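Local coordinates for SnoaL-like domain-containing protein (Methylibium petroleiphilum PM1, PDB 3G16) that is of unknown function but has the cystatin-like fold of the SnoaL-like family in the NTF2 clan, and may hold a small ligand in a largely aromatic pocket, at residues I16-D21 against E28-A33; H41-G46 against H60-A65. One frame throughout, in Å; residues are numbered along the deposited sequence.

Contact 1: residues I16-D21 against E28-A33; sequences IRTYYD and EAKMIA
The CA atoms of Tyr19 and Met31, 5.1 Å apart, are the nearest pair of CA atoms across two helices that turn back on each other. The axes of helix segments 16-21 and 28-32 come within 8.3 Å and run nearly antiparallel, at 156°. The pair is the N-terminal helical hairpin of this cystatin-like, NTF2-type fold. On helix 9-24, Ile16 and Tyr20 pack against strands 71-81 and 86-95, whereas Thr18, Tyr19 and Asp21 meet the shorter helix.

This small interface grades from polar at its outer margin to apolar inside. On the outer side the aliphatic part of Lys30 crosses Thr18. CG of Lys30 lies 3.6 Å from CG2 of Thr18, and CD of Lys30 rests 3.5 Å from Thr18 O. An extended start, with CG anti to the backbone N (chi1 171°), carries the chain across to the first helix; the bend at chi3 (-60°) then turns its end. OG1 of Thr18 is bonded to Lys14 O in its own helix, which leaves the methyl on the side of Lys30.

Beyond that methyl, in the Lys30 conformer described, one of two modelled, a water donates to Asp21 OD2 at 2.7 Å and accepts from Lys30 NZ, while a salt bridge to Glu25 gives the amine a direct partner. Both links are provisional, since the other conformer may not keep them.

Inward, the chemistry becomes apolar. Tyr19, whose OH is hydrogen-bonded to Trp62 NE1, approaches Met31, a selenomethionine, obliquely: CD1 of the ring stands 4.4 Å from Met31 CG. The selenium end leads away, toward Trp62 of helix 55-69, and Met31 comes nearest the first helix through CG, 4.0 Å from Tyr19 O.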
ATOM      1  N   ILE A  16       1.289  15.413   5.338  1.00 13.69           N
ATOM      2  CA  ILE A  16       1.628  14.574   4.196  1.00 13.35           C
ATOM      3  C   ILE A  16       1.940  15.413   2.957  1.00 13.81           C
ATOM      4  O   ILE A  16       2.951  15.189   2.270  1.00 14.19           O
ATOM      5  CB  ILE A  16       0.501  13.576   3.943  1.00 15.09           C
ATOM      6  CG1 ILE A  16       0.581  12.453   4.981  1.00 16.29           C
ATOM      7  CG2 ILE A  16       0.575  13.032   2.479  1.00 15.76           C
ATOM      8  CD1 ILE A  16      -0.693  11.546   5.049  1.00 17.32           C
ATOM      9  N   ARG A  17       1.130  16.419   2.698  1.00 13.81           N
ATOM     10  CA  ARG A  17       1.383  17.195   1.508  0.50 13.35           C
ATOM     11  C   ARG A  17       2.679  18.057   1.663  1.00 12.73           C
ATOM     12  O   ARG A  17       3.413  18.298   0.681  1.00 15.38           O
ATOM     13  CB  ARG A  17       0.187  18.081   1.165  0.50 13.54           C
ATOM     14  CG  ARG A  17      -1.049  17.260   0.756  0.50 14.89           C
ATOM     15  CD  ARG A  17      -2.121  18.149   0.082  0.50 18.19           C
ATOM     16  NE  ARG A  17      -3.304  17.373  -0.264  0.50 21.11           N
ATOM     17  CZ  ARG A  17      -3.456  16.597  -1.342  0.50 22.94           C
ATOM     18  NH1 ARG A  17      -2.496  16.450  -2.276  0.50 24.37           N
ATOM     19  NH2 ARG A  17      -4.612  15.962  -1.497  0.50 23.87           N
ATOM     20  N   THR A  18       2.927  18.553   2.883  1.00 13.17           N
ATOM     21  CA  THR A  18       4.145  19.291   3.131  1.00 13.69           C
ATOM     22  C   THR A  18       5.369  18.375   2.865  1.00 13.71           C
ATOM     23  O   THR A  18       6.379  18.764   2.325  1.00 14.31           O
ATOM     24  CB  THR A  18       4.215  19.832   4.557  1.00 14.92           C
ATOM     25  OG1 THR A  18       3.108  20.725   4.751  1.00 16.88           O
ATOM     26  CG2 THR A  18       5.532  20.593   4.802  1.00 14.92           C
ATOM     27  N   TYR A  19       5.265  17.123   3.306  1.00 13.89           N
ATOM     28  CA  TYR A  19       6.313  16.136   3.141  1.00 13.76           C
ATOM     29  C   TYR A  19       6.627  15.942   1.646  1.00 12.62           C
ATOM     30  O   TYR A  19       7.761  16.008   1.234  1.00 13.84           O
ATOM     31  CB  TYR A  19       5.923  14.808   3.834  1.00 13.93           C
ATOM     32  CG  TYR A  19       6.743  13.612   3.444  1.00 14.47           C
ATOM     33  CD1 TYR A  19       8.139  13.601   3.539  1.00 14.58           C
ATOM     34  CD2 TYR A  19       6.115  12.470   3.072  1.00 15.34           C
ATOM     35  CE1 TYR A  19       8.864  12.478   3.174  1.00 14.80           C
ATOM     36  CE2 TYR A  19       6.832  11.332   2.710  1.00 15.00           C
ATOM     37  CZ  TYR A  19       8.213  11.354   2.755  1.00 15.14           C
ATOM     38  OH  TYR A  19       8.898  10.181   2.420  1.00 15.04           O
ATOM     39  N   TYR A  20       5.579  15.642   0.876  1.00 13.33           N
ATOM     40  CA  TYR A  20       5.753  15.441  -0.578  1.00 13.82           C
ATOM     41  C   TYR A  20       6.285  16.691  -1.262  1.00 13.34           C
ATOM     42  O   TYR A  20       7.107  16.606  -2.141  1.00 14.43           O
ATOM     43  CB  TYR A  20       4.467  14.897  -1.222  1.00 16.69           C
ATOM     44  CG  TYR A  20       4.331  13.389  -1.148  1.00 17.85           C
ATOM     45  CD1 TYR A  20       4.107  12.770   0.036  1.00 19.09           C
ATOM     46  CD2 TYR A  20       4.433  12.622  -2.283  1.00 21.07           C
ATOM     47  CE1 TYR A  20       4.027  11.353   0.139  1.00 19.02           C
ATOM     48  CE2 TYR A  20       4.298  11.226  -2.255  1.00 21.82           C
ATOM     49  CZ  TYR A  20       4.125  10.607  -1.013  1.00 21.38           C
ATOM     50  OH  TYR A  20       4.022   9.202  -0.995  1.00 22.60           O
ATOM     51  N   ASP A  21       5.818  17.862  -0.837  1.00 13.10           N
ATOM     52  CA  ASP A  21       6.369  19.125  -1.364  1.00 13.62           C
ATOM     53  C   ASP A  21       7.866  19.160  -1.104  1.00 12.84           C
ATOM     54  O   ASP A  21       8.669  19.480  -1.946  1.00 14.17           O
ATOM     55  CB  ASP A  21       5.721  20.334  -0.723  1.00 14.46           C
ATOM     56  CG  ASP A  21       4.300  20.603  -1.219  1.00 15.03           C
ATOM     57  OD1 ASP A  21       3.793  19.893  -2.072  1.00 15.81           O
ATOM     58  OD2 ASP A  21       3.693  21.574  -0.647  1.00 17.40           O
ATOM     59  N   GLU A  28      15.536  19.465   2.723  1.00 16.29           N
ATOM     60  CA  GLU A  28      15.700  18.572   3.870  0.50 15.88           C
ATOM     61  C   GLU A  28      15.032  19.111   5.124  1.00 16.04           C
ATOM     62  O   GLU A  28      14.360  18.361   5.823  1.00 16.41           O
ATOM     63  CB  GLU A  28      17.176  18.217   4.114  0.50 14.44           C
ATOM     64  CG  GLU A  28      17.838  17.412   2.952  0.50 14.15           C
ATOM     65  CD  GLU A  28      19.248  16.856   3.295  0.50 14.75           C
ATOM     66  OE1 GLU A  28      19.577  16.771   4.483  0.50 16.29           O
ATOM     67  OE2 GLU A  28      20.000  16.444   2.371  0.50 14.51           O
ATOM     68  N   ALA A  29      15.185  20.394   5.394  1.00 16.97           N
ATOM     69  CA  ALA A  29      14.555  20.970   6.572  1.00 16.61           C
ATOM     70  C   ALA A  29      13.029  20.819   6.542  1.00 16.85           C
ATOM     71  O   ALA A  29      12.394  20.493   7.548  1.00 16.58           O
ATOM     72  CB  ALA A  29      14.974  22.468   6.715  1.00 18.67           C
ATOM     73  N   LYS A  30      12.434  21.056   5.380  1.00 16.26           N
ATOM     74  CA  LYS A  30      10.980  20.959   5.248  0.50 15.18           C
ATOM     75  C   LYS A  30      10.556  19.520   5.495  1.00 15.54           C
ATOM     76  O   LYS A  30       9.586  19.272   6.240  1.00 16.52           O
ATOM     77  CB  LYS A  30      10.440  21.443   3.885  0.50 15.25           C
ATOM     78  CG  LYS A  30       8.937  21.129   3.702  0.50 14.48           C
ATOM     79  CD  LYS A  30       8.320  21.685   2.399  0.50 14.45           C
ATOM     80  CE  LYS A  30       8.432  23.221   2.334  0.50 11.99           C
ATOM     81  NZ  LYS A  30       7.806  23.866   1.104  0.50 13.71           N
HETATM   82  N   MSE A  31      11.275  18.567   4.918  1.00 15.02           N
HETATM   83  CA  MSE A  31      10.914  17.165   5.115  1.00 14.30           C
HETATM   84  C   MSE A  31      11.073  16.749   6.586  1.00 14.44           C
HETATM   85  O   MSE A  31      10.215  16.094   7.162  1.00 15.15           O
HETATM   86  CB  MSE A  31      11.739  16.266   4.201  1.00 13.03           C
HETATM   87  CG  MSE A  31      11.423  16.341   2.740  1.00 14.22           C
HETATM   88 SE   MSE A  31      12.459  15.101   1.689  0.75 13.25          SE
HETATM   89  CE  MSE A  31      14.011  16.204   1.244  1.00 15.88           C
ATOM     90  N   ILE A  32      12.187  17.122   7.205  1.00 14.83           N
ATOM     91  CA  ILE A  32      12.468  16.724   8.570  1.00 14.84           C
ATOM     92  C   ILE A  32      11.377  17.179   9.533  1.00 14.65           C
ATOM     93  O   ILE A  32      11.027  16.463  10.490  1.00 15.60           O
ATOM     94  CB  ILE A  32      13.860  17.281   8.996  1.00 14.84           C
ATOM     95  CG1 ILE A  32      14.961  16.495   8.288  1.00 16.09           C
ATOM     96  CG2 ILE A  32      14.073  17.211  10.505  1.00 17.34           C
ATOM     97  CD1 ILE A  32      16.391  17.132   8.383  1.00 16.30           C
ATOM     98  N   ALA A  33      10.814  18.361   9.262  1.00 15.76           N
ATOM     99  CA  ALA A  33       9.773  18.939  10.119  1.00 16.83           C
ATOM    100  C   ALA A  33       8.451  18.176  10.074  1.00 14.85           C
ATOM    101  O   ALA A  33       7.559  18.414  10.888  1.00 17.45           O
ATOM    102  CB  ALA A  33       9.549  20.390   9.748  1.00 17.20           C
TER
HETATM  103  O   HOH W   1       4.811  22.935   1.364  1.00 23.07           O

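Contact 2: residues H41-G46 against H60-A65; sequences HYFPAG and HRWRTA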
ATOM      1  N   HIS A  41      11.474   4.856   7.673  1.00 14.67           N
ATOM      2  CA  HIS A  41      10.811   4.521   6.395  1.00 13.11           C
ATOM      3  C   HIS A  41      11.281   3.127   5.987  1.00 14.28           C
ATOM      4  O   HIS A  41      12.501   2.841   5.952  1.00 14.33           O
ATOM      5  CB  HIS A  41      11.228   5.485   5.305  1.00 12.96           C
ATOM      6  CG  HIS A  41      10.273   5.601   4.149  1.00 14.17           C
ATOM      7  ND1 HIS A  41       9.716   4.521   3.472  1.00 14.12           N
ATOM      8  CD2 HIS A  41       9.848   6.700   3.501  1.00 14.85           C
ATOM      9  CE1 HIS A  41       8.969   4.984   2.471  1.00 14.41           C
ATOM     10  NE2 HIS A  41       9.026   6.310   2.465  1.00 15.56           N
ATOM     11  N   TYR A  42      10.331   2.234   5.731  1.00 13.21           N
ATOM     12  CA  TYR A  42      10.600   0.872   5.278  1.00 13.12           C
ATOM     13  C   TYR A  42      10.219   0.758   3.821  1.00 13.25           C
ATOM     14  O   TYR A  42       9.300   1.443   3.321  1.00 13.63           O
ATOM     15  CB  TYR A  42       9.795  -0.113   6.109  1.00 13.57           C
ATOM     16  CG  TYR A  42      10.125  -0.102   7.576  1.00 14.00           C
ATOM     17  CD1 TYR A  42      11.144  -0.858   8.058  1.00 14.02           C
ATOM     18  CD2 TYR A  42       9.432   0.684   8.486  1.00 13.65           C
ATOM     19  CE1 TYR A  42      11.490  -0.852   9.399  1.00 15.07           C
ATOM     20  CE2 TYR A  42       9.759   0.696   9.834  1.00 14.06           C
ATOM     21  CZ  TYR A  42      10.784  -0.077  10.293  1.00 13.95           C
ATOM     22  OH  TYR A  42      11.117  -0.089  11.651  1.00 15.99           O
ATOM     23  N   PHE A  43      10.868  -0.218   3.177  1.00 14.51           N
ATOM     24  CA  PHE A  43      10.719  -0.494   1.746  1.00 14.50           C
ATOM     25  C   PHE A  43      10.753  -1.991   1.533  1.00 14.92           C
ATOM     26  O   PHE A  43      11.183  -2.715   2.404  1.00 14.46           O
ATOM     27  CB  PHE A  43      11.897   0.129   0.943  1.00 15.09           C
ATOM     28  CG  PHE A  43      12.050   1.582   1.160  1.00 14.90           C
ATOM     29  CD1 PHE A  43      11.328   2.470   0.424  1.00 15.94           C
ATOM     30  CD2 PHE A  43      12.940   2.059   2.109  1.00 14.81           C
ATOM     31  CE1 PHE A  43      11.459   3.832   0.604  1.00 15.94           C
ATOM     32  CE2 PHE A  43      13.089   3.423   2.306  1.00 15.26           C
ATOM     33  CZ  PHE A  43      12.357   4.320   1.574  1.00 15.93           C
ATOM     34  N   PRO A  44      10.354  -2.419   0.333  1.00 14.50           N
ATOM     35  CA  PRO A  44      10.553  -3.846   0.077  1.00 14.96           C
ATOM     36  C   PRO A  44      11.979  -4.291   0.372  1.00 16.52           C
ATOM     37  O   PRO A  44      12.937  -3.542   0.066  1.00 16.06           O
ATOM     38  CB  PRO A  44      10.202  -3.957  -1.408  1.00 16.34           C
ATOM     39  CG  PRO A  44       9.250  -2.887  -1.657  1.00 17.44           C
ATOM     40  CD  PRO A  44       9.708  -1.727  -0.785  1.00 15.05           C
ATOM     41  N   ALA A  45      12.170  -5.499   0.883  1.00 17.46           N
ATOM     42  CA  ALA A  45      13.533  -5.996   1.147  1.00 19.36           C
ATOM     43  C   ALA A  45      14.250  -6.014  -0.217  1.00 17.86           C
ATOM     44  O   ALA A  45      13.654  -6.333  -1.276  1.00 19.28           O
ATOM     45  CB  ALA A  45      13.550  -7.371   1.795  1.00 21.54           C
ATOM     46  N   GLY A  46      15.489  -5.575  -0.194  1.00 17.64           N
ATOM     47  CA  GLY A  46      16.310  -5.498  -1.387  1.00 17.33           C
ATOM     48  C   GLY A  46      16.428  -4.099  -1.912  1.00 18.87           C
ATOM     49  O   GLY A  46      17.266  -3.842  -2.794  1.00 21.59           O
ATOM     50  N   HIS A  60      17.699  13.269   3.680  1.00 14.46           N
ATOM     51  CA  HIS A  60      18.947  13.306   2.927  1.00 14.99           C
ATOM     52  C   HIS A  60      18.862  12.406   1.700  1.00 13.38           C
ATOM     53  O   HIS A  60      19.330  12.776   0.601  1.00 14.55           O
ATOM     54  CB  HIS A  60      20.115  12.883   3.831  1.00 16.16           C
ATOM     55  CG  HIS A  60      21.445  13.019   3.166  1.00 19.17           C
ATOM     56  ND1 HIS A  60      21.835  14.224   2.623  1.00 22.30           N
ATOM     57  CD2 HIS A  60      22.497  12.174   3.025  1.00 21.15           C
ATOM     58  CE1 HIS A  60      23.069  14.112   2.160  1.00 23.04           C
ATOM     59  NE2 HIS A  60      23.477  12.876   2.354  1.00 19.76           N
ATOM     60  N   ARG A  61      18.283  11.218   1.879  1.00 13.23           N
ATOM     61  CA  ARG A  61      18.242  10.253   0.796  1.00 13.71           C
ATOM     62  C   ARG A  61      17.287  10.698  -0.310  1.00 13.66           C
ATOM     63  O   ARG A  61      17.606  10.566  -1.485  1.00 14.76           O
ATOM     64  CB  ARG A  61      17.982   8.852   1.362  1.00 15.31           C
ATOM     65  CG  ARG A  61      19.227   8.374   2.198  1.00 16.34           C
ATOM     66  CD  ARG A  61      19.005   7.198   3.063  1.00 17.63           C
ATOM     67  NE  ARG A  61      20.054   7.122   4.070  1.00 15.85           N
ATOM     68  CZ  ARG A  61      20.124   6.163   5.000  1.00 16.38           C
ATOM     69  NH1 ARG A  61      19.328   5.101   4.958  1.00 14.85           N
ATOM     70  NH2 ARG A  61      21.061   6.221   5.938  1.00 17.39           N
ATOM     71  N   TRP A  62      16.167  11.316   0.048  1.00 13.47           N
ATOM     72  CA  TRP A  62      15.291  11.839  -1.005  1.00 13.47           C
ATOM     73  C   TRP A  62      15.942  13.046  -1.674  1.00 14.52           C
ATOM     74  O   TRP A  62      15.806  13.205  -2.879  1.00 14.34           O
ATOM     75  CB  TRP A  62      13.911  12.177  -0.509  1.00 14.28           C
ATOM     76  CG  TRP A  62      13.080  11.056  -0.028  1.00 14.68           C
ATOM     77  CD1 TRP A  62      12.175  11.116   0.982  1.00 15.76           C
ATOM     78  CD2 TRP A  62      13.030   9.692  -0.517  1.00 14.61           C
ATOM     79  NE1 TRP A  62      11.556   9.911   1.161  1.00 15.26           N
ATOM     80  CE2 TRP A  62      12.055   9.023   0.252  1.00 15.69           C
ATOM     81  CE3 TRP A  62      13.684   8.962  -1.533  1.00 14.70           C
ATOM     82  CZ2 TRP A  62      11.729   7.686   0.053  1.00 17.62           C
ATOM     83  CZ3 TRP A  62      13.324   7.611  -1.731  1.00 16.47           C
ATOM     84  CH2 TRP A  62      12.378   6.997  -0.917  1.00 17.92           C
ATOM     85  N   ARG A  63      16.680  13.903  -0.956  1.00 13.69           N
ATOM     86  CA  ARG A  63      17.361  14.996  -1.601  1.00 14.75           C
ATOM     87  C   ARG A  63      18.347  14.437  -2.642  1.00 14.16           C
ATOM     88  O   ARG A  63      18.420  14.943  -3.772  1.00 14.01           O
ATOM     89  CB  ARG A  63      18.112  15.816  -0.584  1.00 17.13           C
ATOM     90  CG  ARG A  63      18.940  16.912  -1.252  1.00 21.51           C
ATOM     91  CD  ARG A  63      19.895  17.445  -0.328  1.00 28.25           C
ATOM     92  NE  ARG A  63      20.836  18.342  -0.949  1.00 32.29           N
ATOM     93  CZ  ARG A  63      21.997  18.596  -0.391  1.00 35.11           C
ATOM     94  NH1 ARG A  63      22.324  17.969   0.756  1.00 37.30           N
ATOM     95  NH2 ARG A  63      22.829  19.445  -0.981  1.00 35.05           N
ATOM     96  N   THR A  64      19.067  13.375  -2.305  1.00 14.01           N
ATOM     97  CA  THR A  64      19.995  12.723  -3.210  0.50 14.12           C
ATOM     98  C   THR A  64      19.267  12.223  -4.461  1.00 13.92           C
ATOM     99  O   THR A  64      19.757  12.339  -5.589  1.00 14.97           O
ATOM    100  CB  THR A  64      20.659  11.537  -2.465  0.50 14.43           C
ATOM    101  OG1 THR A  64      21.368  12.038  -1.317  0.50 15.65           O
ATOM    102  CG2 THR A  64      21.600  10.769  -3.378  0.50 14.21           C
ATOM    103  N   ALA A  65      18.092  11.646  -4.239  1.00 13.29           N
ATOM    104  CA  ALA A  65      17.315  11.104  -5.345  1.00 12.73           C
ATOM    105  C   ALA A  65      16.915  12.203  -6.309  1.00 14.20           C
ATOM    106  O   ALA A  65      16.968  12.024  -7.546  1.00 14.46           O
ATOM    107  CB  ALA A  65      16.062  10.376  -4.848  1.00 14.47           C
TER
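Trp62 reaches from helix 55-69 to meet His41, on strand 39-42, and Phe43, close by in sequence, in a buried aromatic cluster.

The ring contacts differ in kind. Toward His41 the benzene edge of the indole makes an offset edge-to-face pair, planes at 80°, with CZ2 3.9 Å from His41 NE2. Phe43 meets it rim to rim, the planes at 87° and CE1 3.6 Å from Trp62 CH2. Phe43 also sets CZ over one face of the imidazole, 3.3 Å above its plane and toward the rim.

The one polar bond of the cluster stays within its own segment. His41 ND1 donates to Tyr42 O at 3.1 Å, bent to 148°; the oxygen lies in the imidazole plane, though the donor sits above the carbonyl plane. This bond, with Phe43 over one face, probably limits the ring's rotation, leaving NE2 and CD2 beside Trp62. Replacing His41 by an alanine is likely to leave a gap at the Trp62 edge and Tyr42 O without its imidazole donor.

With no polar bond between the two segments, ring packing probably holds this junction, which adjoins an unidentified bound ligand and is consistent with a mainly aromatic pocket wall.

Overall arrangement
Contact 2 is the core member of the pair, with all its touching residues buried, whereas contact 1 is only partly so and runs from a buried inner side to a water-bridged outer side. Their centres are about 15 Å apart. Contact 1 joins two helices adjacent in sequence; contact 2 joins a third helix to the strand 39-42 region. The mixed lysine-threonine and water chemistry of the first gives way to an all-aromatic junction in the second. Helix 55-69 connects them: Met31 SE packs 3.9 Å from Trp62 CB, and nearer the surface Glu28 OE2 probably accepts from His60 ND1. Tyr19 and Trp62 both lie near the unidentified ligand.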